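Local coordinates for putative uncharacterized protein PH0594 (Pyrococcus horikoshii, PDB 4HXF) that probably hydrolyses peptides as an acylaminoacyl peptidase, a serine protease of the prolyl oligopeptidase family that assembles into a self-compartmentalizing hexamer, at residues Asp7-Phe11 / Arg589-Lys594; Tyr196-Trp200 / Glu236-Val240; Phe214-Tyr220 / Leu231-Lys237; Met403-Tyr408 / Phe600-Lys605. One frame throughout, in Å; residues are numbered along the deposited sequence.

Interaction 1 of 4, residues Asp7-Phe11 / Arg589-Lys594; sequences DEKTF and RMKRYK
The chain ahead of propeller strand 16-23 packs on helix 586-605, so the N terminus joins the alpha/beta-hydrolase domain, as in prolyl oligopeptidase relatives. Asp7, extended, opens a type I beta turn to Thr10; its side chain (chi1 p) makes an Asx turn, OD1 accepting from Lys9 N at 2.9 Å, while Asp7 N donates to Thr10 OG1 at 2.9 Å. Glu8, at the second position of the turn, points toward the helix and sits opposite Tyr593, CA to CA 5.1 Å. With chi1 p and chi2 m its chain lies on the helix, Glu8 CB 3.5 Å from Met590 O and Glu8 CG 3.6 Å from Met590 CG. Lys9 points away, though Lys9 CG lies 4.0 Å from Met590 CG. Phe11, in a 3-10 segment, has chi1 p and points toward the helix: Tyr593 CE1 lies over one ring face, 3.5 Å from Phe11 CD1, the planes inclined at 59°. Arg589 NH1 is 3.6 Å from Phe11 CD2, which lies over the guanidinium face, and Arg589 NH2 donates to Tyr593 OH at 2.9 Å. Lys594 NZ, salt-bridged to Glu598, stays 4.4 Å from Glu8 OE2, beyond a salt bridge; water 1 donates to Glu8 OE2 at 2.6 Å and accepts from Lys594 NZ at 2.8 Å. Van der Waals packing thus carries the contact, its facing charges bridged by water.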
# COMPACT_ATOMS: atom_id res chain seq x y z
N ASP A 7 0.31 4.59 39.77
CA ASP A 7 1.51 5.02 39.05
C ASP A 7 0.98 5.84 37.86
O ASP A 7 -0.23 6.31 37.85
CB ASP A 7 2.37 3.82 38.71
CG ASP A 7 1.74 2.88 37.70
OD1 ASP A 7 0.69 3.16 37.05
OD2 ASP A 7 2.28 1.80 37.52
N GLU A 8 1.86 6.07 36.89
CA GLU A 8 1.57 6.93 35.78
C GLU A 8 0.59 6.32 34.76
O GLU A 8 0.12 7.05 33.94
CB GLU A 8 2.86 7.30 35.04
CG GLU A 8 3.53 6.19 34.25
CD GLU A 8 4.43 5.26 35.07
OE1 GLU A 8 5.13 4.38 34.45
OE2 GLU A 8 4.48 5.33 36.35
N LYS A 9 0.22 5.05 34.94
CA LYS A 9 -0.68 4.34 34.00
C LYS A 9 -2.03 4.06 34.62
O LYS A 9 -2.89 3.59 33.93
CB LYS A 9 -0.07 2.99 33.58
CG LYS A 9 1.28 3.11 32.93
CD LYS A 9 1.74 1.77 32.43
CE LYS A 9 3.00 2.05 31.63
NZ LYS A 9 3.85 0.80 31.49
N THR A 10 -2.19 4.28 35.91
CA THR A 10 -3.44 3.85 36.55
C THR A 10 -4.73 4.47 35.90
O THR A 10 -5.77 3.79 35.86
CB THR A 10 -3.47 4.13 38.05
OG1 THR A 10 -2.20 3.78 38.59
CG2 THR A 10 -4.59 3.40 38.75
N PHE A 11 -4.58 5.67 35.34
CA PHE A 11 -5.74 6.43 34.78
C PHE A 11 -6.32 5.62 33.61
O PHE A 11 -7.49 5.75 33.29
CB PHE A 11 -5.35 7.81 34.35
CG PHE A 11 -4.58 7.84 33.11
CD1 PHE A 11 -3.19 7.67 33.14
CD2 PHE A 11 -5.20 8.13 31.89
CE1 PHE A 11 -2.44 7.66 31.98
CE2 PHE A 11 -4.43 8.15 30.72
CZ PHE A 11 -3.05 7.95 30.75
N ARG A 589 -0.33 11.57 28.11
CA ARG A 589 -0.70 11.79 29.47
C ARG A 589 0.07 10.95 30.46
O ARG A 589 0.43 11.44 31.51
CB ARG A 589 -2.20 11.47 29.59
CG ARG A 589 -3.09 12.56 29.01
CD ARG A 589 -4.54 12.15 29.06
NE ARG A 589 -4.94 12.20 30.42
CZ ARG A 589 -5.99 11.53 30.95
NH1 ARG A 589 -6.78 10.84 30.15
NH2 ARG A 589 -6.26 11.60 32.28
N MET A 590 0.34 9.71 30.12
CA MET A 590 1.18 8.81 30.94
C MET A 590 2.57 9.44 31.21
O MET A 590 3.07 9.45 32.34
CB MET A 590 1.27 7.51 30.23
CG MET A 590 2.09 6.49 30.95
SD MET A 590 3.82 6.54 30.55
CE MET A 590 3.82 6.37 28.75
N LYS A 591 3.15 10.00 30.14
CA LYS A 591 4.52 10.59 30.21
C LYS A 591 4.46 11.84 31.05
O LYS A 591 5.36 12.05 31.91
CB LYS A 591 5.12 10.92 28.85
CG LYS A 591 5.49 9.62 28.07
CD LYS A 591 5.98 9.95 26.67
CE LYS A 591 6.39 8.65 26.04
NZ LYS A 591 6.77 8.81 24.61
N ARG A 592 3.41 12.64 30.94
CA ARG A 592 3.26 13.79 31.83
C ARG A 592 3.14 13.37 33.26
O ARG A 592 3.80 13.96 34.15
CB ARG A 592 2.07 14.68 31.43
CG ARG A 592 1.85 15.80 32.42
CD ARG A 592 0.67 16.67 32.15
NE ARG A 592 0.29 17.40 33.37
CZ ARG A 592 -0.39 16.90 34.40
NH1 ARG A 592 -0.61 17.65 35.48
NH2 ARG A 592 -0.91 15.69 34.37
N TYR A 593 2.28 12.38 33.55
CA TYR A 593 2.16 11.93 34.94
C TYR A 593 3.48 11.43 35.51
O TYR A 593 3.80 11.69 36.69
CB TYR A 593 1.05 10.89 35.11
CG TYR A 593 -0.39 11.35 34.86
CD1 TYR A 593 -1.22 10.64 33.97
CD2 TYR A 593 -0.89 12.41 35.51
CE1 TYR A 593 -2.55 11.02 33.84
CE2 TYR A 593 -2.20 12.86 35.33
CZ TYR A 593 -3.03 12.12 34.48
OH TYR A 593 -4.34 12.51 34.30
N LYS A 594 4.28 10.73 34.69
CA LYS A 594 5.50 10.15 35.20
C LYS A 594 6.52 11.29 35.46
O LYS A 594 7.24 11.35 36.50
CB LYS A 594 6.04 9.18 34.17
CG LYS A 594 7.37 8.58 34.60
CD LYS A 594 7.32 7.81 35.91
CE LYS A 594 8.55 6.94 36.15
NZ LYS A 594 8.63 6.27 37.49
O HOH W 1 6.47 4.52 37.75

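Interaction 2 of 4, residues Tyr196-Trp200 / Glu236-Val240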
# COMPACT_ATOMS: atom_id res chain seq x y z
N TYR A 196 -17.14 38.37 22.50
CA TYR A 196 -17.20 36.99 22.89
C TYR A 196 -17.36 36.82 24.36
O TYR A 196 -16.74 37.54 25.08
CB TYR A 196 -15.90 36.33 22.52
CG TYR A 196 -15.57 36.28 21.05
CD1 TYR A 196 -14.50 36.99 20.54
CD2 TYR A 196 -16.38 35.59 20.20
CE1 TYR A 196 -14.20 36.88 19.19
CE2 TYR A 196 -16.10 35.51 18.82
CZ TYR A 196 -14.95 36.13 18.33
OH TYR A 196 -14.73 36.03 16.96
N PHE A 197 -18.30 35.96 24.76
CA PHE A 197 -18.58 35.60 26.20
C PHE A 197 -19.22 36.77 26.94
O PHE A 197 -19.43 36.69 28.13
CB PHE A 197 -17.41 34.96 26.98
CG PHE A 197 -16.96 33.65 26.43
CD1 PHE A 197 -16.00 33.60 25.43
CD2 PHE A 197 -17.46 32.46 26.95
CE1 PHE A 197 -15.55 32.40 24.90
CE2 PHE A 197 -17.02 31.23 26.42
CZ PHE A 197 -16.07 31.21 25.41
N LYS A 198 -19.57 37.85 26.27
CA LYS A 198 -20.12 39.05 26.87
C LYS A 198 -21.43 39.53 26.30
O LYS A 198 -22.43 39.65 27.10
CB LYS A 198 -19.14 40.22 26.96
CG LYS A 198 -19.82 41.52 27.50
CD LYS A 198 -19.79 41.69 28.99
CE LYS A 198 -18.38 42.05 29.48
NZ LYS A 198 -17.75 43.39 29.53
N TYR A 199 -21.51 39.75 24.97
CA TYR A 199 -22.75 40.12 24.37
C TYR A 199 -23.09 39.31 23.13
O TYR A 199 -22.23 39.04 22.35
CB TYR A 199 -22.74 41.57 23.97
CG TYR A 199 -22.55 42.53 25.16
CD1 TYR A 199 -21.50 43.38 25.19
CD2 TYR A 199 -23.50 42.64 26.19
CE1 TYR A 199 -21.26 44.25 26.28
CE2 TYR A 199 -23.30 43.57 27.25
CZ TYR A 199 -22.18 44.40 27.26
OH TYR A 199 -21.87 45.33 28.31
N TRP A 200 -24.35 39.01 22.97
CA TRP A 200 -24.91 38.30 21.82
C TRP A 200 -26.10 39.02 21.26
O TRP A 200 -26.75 39.81 21.92
CB TRP A 200 -25.48 36.93 22.31
CG TRP A 200 -24.41 35.93 22.69
CD1 TRP A 200 -23.80 34.95 21.83
CD2 TRP A 200 -23.81 35.75 24.00
NE1 TRP A 200 -22.90 34.22 22.53
CE2 TRP A 200 -22.84 34.67 23.86
CE3 TRP A 200 -23.89 36.44 25.20
CZ2 TRP A 200 -22.07 34.24 24.92
CZ3 TRP A 200 -23.16 35.96 26.26
CH2 TRP A 200 -22.19 34.95 26.10
N GLU A 236 -27.59 41.78 31.19
CA GLU A 236 -26.39 42.58 30.87
C GLU A 236 -25.36 42.36 31.94
O GLU A 236 -25.60 42.62 33.11
CB GLU A 236 -26.71 44.09 30.75
CG GLU A 236 -25.59 45.02 30.29
CD GLU A 236 -26.15 46.46 30.16
OE1 GLU A 236 -26.09 47.16 31.17
OE2 GLU A 236 -26.76 46.82 29.11
N LYS A 237 -24.20 41.92 31.54
CA LYS A 237 -23.03 41.74 32.45
C LYS A 237 -22.13 42.90 32.32
O LYS A 237 -21.90 43.42 31.23
CB LYS A 237 -22.21 40.48 32.04
CG LYS A 237 -22.87 39.21 32.51
CD LYS A 237 -21.90 38.09 32.17
CE LYS A 237 -22.16 36.81 32.77
NZ LYS A 237 -21.19 35.77 32.33
N LYS A 238 -21.65 43.43 33.44
CA LYS A 238 -20.44 44.27 33.38
C LYS A 238 -19.16 43.51 33.29
O LYS A 238 -18.17 44.00 32.72
CB LYS A 238 -20.36 45.19 34.60
CG LYS A 238 -21.56 46.13 34.65
CD LYS A 238 -21.40 47.16 35.71
CE LYS A 238 -22.72 47.99 35.57
NZ LYS A 238 -22.69 49.29 36.28
N TYR A 239 -19.11 42.33 33.96
CA TYR A 239 -17.92 41.45 33.88
C TYR A 239 -18.33 40.08 33.41
O TYR A 239 -19.39 39.59 33.92
CB TYR A 239 -17.34 41.28 35.30
CG TYR A 239 -17.04 42.67 35.92
CD1 TYR A 239 -15.95 43.37 35.53
CD2 TYR A 239 -17.91 43.26 36.81
CE1 TYR A 239 -15.65 44.66 36.02
CE2 TYR A 239 -17.66 44.51 37.35
CZ TYR A 239 -16.56 45.22 36.91
OH TYR A 239 -16.29 46.52 37.38
N VAL A 240 -17.51 39.45 32.60
CA VAL A 240 -17.81 38.10 32.13
C VAL A 240 -17.80 37.19 33.34
O VAL A 240 -18.52 36.19 33.43
CB VAL A 240 -16.74 37.71 31.10
CG1 VAL A 240 -16.86 36.26 30.75
CG2 VAL A 240 -16.94 38.58 29.81
O HOH W 2 -19.96 34.79 29.92
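Two loops of neighbouring beta-propeller blades meet here at the surface, near helix 504-511. A direct hydrogen bond runs from Lys198 NZ to Lys238 O, 3.3 Å. To make it, the Lys198 chain leaves CA sideways and curls through three successive p torsions, chi2 to chi4, so that its methylenes run along the other loop: Lys198 CD is 3.5 Å from Lys237 O and Lys198 CE 3.8 Å from Val240 CG2. A second polar link is water-mediated, water 2 donating to Phe197 O at 2.7 Å and accepting from Lys237 NZ at 2.9 Å. Lys237 NZ also donates to Val240 O at 2.9 Å, closing a bond within its own loop, and forms a salt bridge with Asp244, a magnesium ligand. Van der Waals packing fills in between: Val240 CG2 lies 3.5 Å from Phe197 O, Val240 CG1 makes an apolar contact with Phe197 CB at 4.0 Å, and Glu236 CG comes to the edge of the Tyr199 ring, 4.1 Å from Tyr199 CE2. Beyond the pair, Phe197 and Val240 both meet Trp506 of helix 504-511. Across the contact Lys198 thus reaches a carbonyl directly and Lys237 one through water, beside the acidic magnesium site.

Interaction 3 of 4, residues Phe214-Tyr220 / Leu231-Lys237; sequences FEKVSFY and LYGKPEK
This is where one beta-propeller blade passes into the next: outermost strand 209-217 ends, the chain turns, and strand 219-224 starts the following four-stranded antiparallel blade, pairing with 229-232. Lys216, with positive phi, and Val217 face Trp200 as a G1 bulge. Tyr220 and Tyr232 form an antiparallel hydrogen-bonded pair, Tyr220 N to Tyr232 O 3.1 Å and Tyr232 N to Tyr220 O 2.9 Å; their side chains share a face, chi1 p and t, with ring centroids 5.9 Å apart. Phe219 and Gly233 make the adjacent non-hydrogen-bonded pair, CA to CA 4.1 Å; Gly233 turns a corner with phi 141° and psi -134°, where a CB would strike Ser218 O. Beyond it, Lys234 N donates to Ser218 O at 3.0 Å and Ser218 N to Pro235 O at 3.0 Å. Phe219 (chi1 p) receives Leu231 CD1 over its ring face, a CH-pi contact 3.8 Å from the centroid, and Phe219 CE1 lies 4.0 Å from Pro235 CG. Lys237 is salt-bridged to magnesium ligand Asp244. Water 4 lies 2.7 Å from Lys216 O and 2.8 Å from Pro235 O. Ser218 OG, also hydrogen-bonded to Lys198 O, accepts from Lys237 N at 2.9 Å.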
# COMPACT_ATOMS: atom_id res chain seq x y z
N PHE A 214 -33.36 39.61 20.46
CA PHE A 214 -32.58 40.38 21.39
C PHE A 214 -31.39 40.95 20.76
O PHE A 214 -30.69 40.33 19.92
CB PHE A 214 -32.06 39.52 22.60
CG PHE A 214 -33.14 38.99 23.47
CD1 PHE A 214 -33.61 37.71 23.29
CD2 PHE A 214 -33.77 39.82 24.44
CE1 PHE A 214 -34.68 37.20 24.02
CE2 PHE A 214 -34.83 39.29 25.22
CZ PHE A 214 -35.28 37.99 24.99
N GLU A 215 -30.99 42.14 21.24
CA GLU A 215 -29.83 42.78 20.73
C GLU A 215 -28.88 43.13 21.86
O GLU A 215 -29.33 43.84 22.80
CB GLU A 215 -30.30 44.05 20.02
CG GLU A 215 -29.20 44.98 19.76
CD GLU A 215 -28.68 44.91 18.38
OE1 GLU A 215 -29.44 45.41 17.49
OE2 GLU A 215 -27.53 44.46 18.22
N LYS A 216 -27.63 42.72 21.77
CA LYS A 216 -26.55 43.03 22.72
C LYS A 216 -26.95 42.68 24.15
O LYS A 216 -26.98 43.57 25.07
CB LYS A 216 -26.08 44.47 22.56
CG LYS A 216 -24.76 44.74 23.20
CD LYS A 216 -24.22 46.16 22.75
CE LYS A 216 -22.86 46.43 23.27
NZ LYS A 216 -22.30 47.52 22.35
N VAL A 217 -27.29 41.41 24.33
CA VAL A 217 -27.70 40.90 25.66
C VAL A 217 -26.57 39.96 26.14
O VAL A 217 -25.76 39.42 25.32
CB VAL A 217 -29.01 40.17 25.63
CG1 VAL A 217 -30.16 41.21 25.48
CG2 VAL A 217 -29.00 39.10 24.55
N SER A 218 -26.49 39.67 27.47
CA SER A 218 -25.34 38.90 27.98
C SER A 218 -25.85 37.51 28.30
O SER A 218 -25.33 36.85 29.21
CB SER A 218 -24.75 39.59 29.24
OG SER A 218 -24.13 40.81 28.88
N PHE A 219 -26.84 37.00 27.53
CA PHE A 219 -27.24 35.61 27.58
C PHE A 219 -27.39 35.04 26.21
O PHE A 219 -27.45 35.81 25.23
CB PHE A 219 -28.48 35.35 28.42
CG PHE A 219 -29.66 36.31 28.25
CD1 PHE A 219 -30.37 36.69 29.41
CD2 PHE A 219 -30.21 36.59 27.04
CE1 PHE A 219 -31.55 37.47 29.28
CE2 PHE A 219 -31.36 37.42 26.90
CZ PHE A 219 -32.00 37.83 28.02
N TYR A 220 -27.33 33.72 26.10
CA TYR A 220 -27.60 33.04 24.83
C TYR A 220 -28.57 31.91 25.09
O TYR A 220 -28.82 31.52 26.24
CB TYR A 220 -26.25 32.59 24.16
CG TYR A 220 -25.46 31.61 24.99
CD1 TYR A 220 -24.57 32.07 25.97
CD2 TYR A 220 -25.49 30.25 24.74
CE1 TYR A 220 -23.74 31.23 26.69
CE2 TYR A 220 -24.69 29.38 25.54
CZ TYR A 220 -23.89 29.89 26.52
OH TYR A 220 -23.06 29.08 27.32
N LEU A 231 -32.54 30.56 28.63
CA LEU A 231 -31.45 31.47 28.37
C LEU A 231 -30.43 31.36 29.51
O LEU A 231 -30.83 31.23 30.70
CB LEU A 231 -32.00 32.92 28.27
CG LEU A 231 -33.02 33.23 27.14
CD1 LEU A 231 -33.67 34.63 27.38
CD2 LEU A 231 -32.34 33.16 25.76
N TYR A 232 -29.19 31.51 29.13
CA TYR A 232 -28.05 31.35 30.05
C TYR A 232 -27.17 32.52 30.04
O TYR A 232 -26.62 32.87 28.98
CB TYR A 232 -27.25 30.10 29.64
CG TYR A 232 -26.11 29.78 30.61
CD1 TYR A 232 -26.31 29.00 31.78
CD2 TYR A 232 -24.84 30.22 30.33
CE1 TYR A 232 -25.26 28.74 32.65
CE2 TYR A 232 -23.78 29.93 31.14
CZ TYR A 232 -24.00 29.19 32.32
OH TYR A 232 -22.91 28.88 33.15
N GLY A 233 -27.03 33.20 31.23
CA GLY A 233 -26.17 34.33 31.35
C GLY A 233 -26.84 35.35 32.22
O GLY A 233 -27.30 35.02 33.28
N LYS A 234 -26.83 36.60 31.77
CA LYS A 234 -27.55 37.72 32.41
C LYS A 234 -28.13 38.61 31.33
O LYS A 234 -27.60 38.62 30.20
CB LYS A 234 -26.64 38.55 33.29
CG LYS A 234 -25.94 37.79 34.42
CD LYS A 234 -26.83 37.43 35.54
CE LYS A 234 -27.44 38.64 36.24
NZ LYS A 234 -26.44 39.30 37.08
N PRO A 235 -29.15 39.49 31.67
CA PRO A 235 -29.53 40.43 30.59
C PRO A 235 -28.37 41.32 30.20
O PRO A 235 -28.19 41.64 29.01
CB PRO A 235 -30.69 41.30 31.22
CG PRO A 235 -31.42 40.28 32.06
CD PRO A 235 -30.26 39.40 32.65
N GLU A 236 -27.59 41.78 31.19
CA GLU A 236 -26.39 42.58 30.87
C GLU A 236 -25.36 42.36 31.94
O GLU A 236 -25.60 42.62 33.11
CB GLU A 236 -26.71 44.09 30.75
CG GLU A 236 -25.59 45.02 30.29
CD GLU A 236 -26.15 46.46 30.16
OE1 GLU A 236 -26.09 47.16 31.17
OE2 GLU A 236 -26.76 46.82 29.11
N LYS A 237 -24.20 41.92 31.54
CA LYS A 237 -23.03 41.74 32.45
C LYS A 237 -22.13 42.90 32.32
O LYS A 237 -21.90 43.42 31.23
CB LYS A 237 -22.21 40.48 32.04
CG LYS A 237 -22.87 39.21 32.51
CD LYS A 237 -21.90 38.09 32.17
CE LYS A 237 -22.16 36.81 32.77
NZ LYS A 237 -21.19 35.77 32.33
O HOH W 3 -26.16 45.92 26.27
O HOH W 4 -27.95 44.01 27.59
O HOH W 5 -22.86 35.71 29.76

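Interaction 4 of 4, residues Met403-Tyr408 / Phe600-Lys605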
# COMPACT_ATOMS: atom_id res chain seq x y z
N MET A 403 -0.34 11.26 44.18
CA MET A 403 0.70 11.74 45.09
C MET A 403 0.51 11.41 46.55
O MET A 403 1.43 11.14 47.31
CB MET A 403 1.08 13.18 44.80
CG MET A 403 1.45 13.49 43.39
SD MET A 403 2.81 12.53 42.73
CE MET A 403 4.25 13.27 43.56
N ALA A 404 -0.79 11.36 46.96
CA ALA A 404 -1.06 10.89 48.29
C ALA A 404 -0.56 9.47 48.51
O ALA A 404 0.01 9.14 49.57
CB ALA A 404 -2.59 10.94 48.59
N SER A 405 -0.78 8.64 47.50
CA SER A 405 -0.36 7.25 47.53
C SER A 405 1.19 7.12 47.62
O SER A 405 1.67 6.11 48.08
CB SER A 405 -0.88 6.44 46.38
OG SER A 405 -0.11 6.65 45.22
N LYS A 406 1.91 8.12 47.14
CA LYS A 406 3.36 8.15 47.18
C LYS A 406 3.93 8.88 48.41
O LYS A 406 5.13 9.14 48.47
CB LYS A 406 3.92 8.78 45.91
CG LYS A 406 3.50 7.97 44.71
CD LYS A 406 3.87 8.67 43.51
CE LYS A 406 5.41 8.60 43.28
NZ LYS A 406 5.90 7.17 43.14
N GLY A 407 3.10 9.18 49.40
CA GLY A 407 3.60 9.58 50.71
C GLY A 407 3.60 11.11 50.88
O GLY A 407 4.27 11.63 51.79
N TYR A 408 2.80 11.81 50.08
CA TYR A 408 2.70 13.28 50.21
C TYR A 408 1.37 13.75 50.81
O TYR A 408 0.33 13.21 50.49
CB TYR A 408 2.86 14.03 48.87
CG TYR A 408 4.13 13.81 48.07
CD1 TYR A 408 4.36 12.64 47.35
CD2 TYR A 408 5.13 14.78 48.07
CE1 TYR A 408 5.54 12.40 46.67
CE2 TYR A 408 6.33 14.53 47.37
CZ TYR A 408 6.50 13.41 46.67
OH TYR A 408 7.66 13.20 45.97
N PHE A 600 8.74 15.77 41.61
CA PHE A 600 8.55 15.93 43.04
C PHE A 600 9.33 14.92 43.87
O PHE A 600 9.90 15.29 44.88
CB PHE A 600 7.06 15.89 43.43
CG PHE A 600 6.34 17.21 43.22
CD1 PHE A 600 5.19 17.30 42.43
CD2 PHE A 600 6.87 18.41 43.72
CE1 PHE A 600 4.47 18.50 42.35
CE2 PHE A 600 6.19 19.65 43.50
CZ PHE A 600 5.01 19.66 42.82
N GLU A 601 9.45 13.65 43.40
CA GLU A 601 10.28 12.64 44.09
C GLU A 601 11.73 13.17 44.23
O GLU A 601 12.33 12.95 45.27
CB GLU A 601 10.26 11.33 43.30
CG GLU A 601 8.90 10.56 43.42
CD GLU A 601 8.69 9.96 44.79
OE1 GLU A 601 8.04 10.55 45.59
OE2 GLU A 601 9.29 8.95 45.05
N ARG A 602 12.25 13.76 43.16
CA ARG A 602 13.66 14.09 43.05
C ARG A 602 14.02 15.52 43.43
O ARG A 602 15.27 15.84 43.47
CB ARG A 602 14.20 13.71 41.66
CG ARG A 602 14.09 12.21 41.37
CD ARG A 602 14.19 11.88 39.90
NE ARG A 602 13.96 10.47 39.66
CZ ARG A 602 14.88 9.50 39.61
NH1 ARG A 602 16.17 9.72 39.80
NH2 ARG A 602 14.45 8.25 39.31
N LYS A 603 13.00 16.38 43.67
CA LYS A 603 13.26 17.74 44.00
C LYS A 603 12.61 18.17 45.31
O LYS A 603 13.05 19.14 45.95
CB LYS A 603 12.85 18.68 42.82
CG LYS A 603 13.67 18.38 41.55
CD LYS A 603 15.10 18.74 41.58
CE LYS A 603 15.80 18.18 40.37
NZ LYS A 603 17.25 18.40 40.43
N LEU A 604 11.56 17.48 45.68
CA LEU A 604 10.79 17.83 46.87
C LEU A 604 10.96 16.81 48.02
O LEU A 604 11.41 17.17 49.12
CB LEU A 604 9.28 18.06 46.59
CG LEU A 604 8.45 18.45 47.78
CD1 LEU A 604 8.82 19.83 48.38
CD2 LEU A 604 6.94 18.46 47.42
N LYS A 605 10.63 15.55 47.76
CA LYS A 605 10.74 14.55 48.81
C LYS A 605 12.21 14.42 49.28
O LYS A 605 12.50 14.33 50.50
CB LYS A 605 10.23 13.20 48.24
CG LYS A 605 10.27 12.09 49.25
CD LYS A 605 9.82 10.74 48.71
CE LYS A 605 8.25 10.60 48.77
NZ LYS A 605 7.72 9.41 47.97
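Tyr408 is the main bump. Pointing toward the helix, it pushes its ring into a hollow bounded by Phe600, Glu601, Leu604 and Lys605. Leu604 CD2 lies at the ring edge, 4.0 Å from Tyr408 CE2; Phe600 CB is 4.1 Å from Tyr408 CZ; and Lys605 CB is 3.4 Å from Tyr408 OH. The helix backbone is the floor, Phe600 C 3.2 Å from Tyr408 OH; at the side of the hollow Tyr408 OH donates to Glu601 OE1 at 2.7 Å. A smaller bump, the end of Met403, comes sideways and bends nearer through three m torsions to set Met403 CE 3.8 Å from Phe600 CB. Both bumps also touch Ile381 of strand 378-384, so this is helix-on-sheet packing in the alpha/beta-hydrolase domain, with helices 398-405 and 586-605 meeting over a strand of the central sheet. Helix 398-405 ends in a Schellman motif, Tyr408 N to Met403 O 3.2 Å and Gly407 N to Ala404 O 3.1 Å; Gly407, at positive phi, turns the chain so that Tyr408 enters the hollow. Lys605 reaches back beside the ring, Lys605 NZ donating to Lys406 O at 2.7 Å and salt-bridging Glu601 OE1 at 2.7 Å. Lys406 CE lies 3.9 Å from Glu601 CD.

From the N terminus, residues 7-11 open interaction 1, which closes only at 589-594, tying the N-terminal turn to helix 586-605; its loop takes in the propeller and most of the hydrolase domain. Nested inside it, interaction 2 starts at 196-200 and interaction 3 at 214-220; both end on one stretch, sharing Glu236 and Lys237, and touch where Ser218 OG lies 2.7 Å from Lys198 O. Together they tie adjacent propeller blades. Interaction 4 runs from 403-408 to 600-605, crossing interaction 1 and tying the end of helix 398-405 to the same helix, centres about 14 Å apart. The propeller pair lies across the chain's centre, about 39 to 47 Å from the other two, centre to centre.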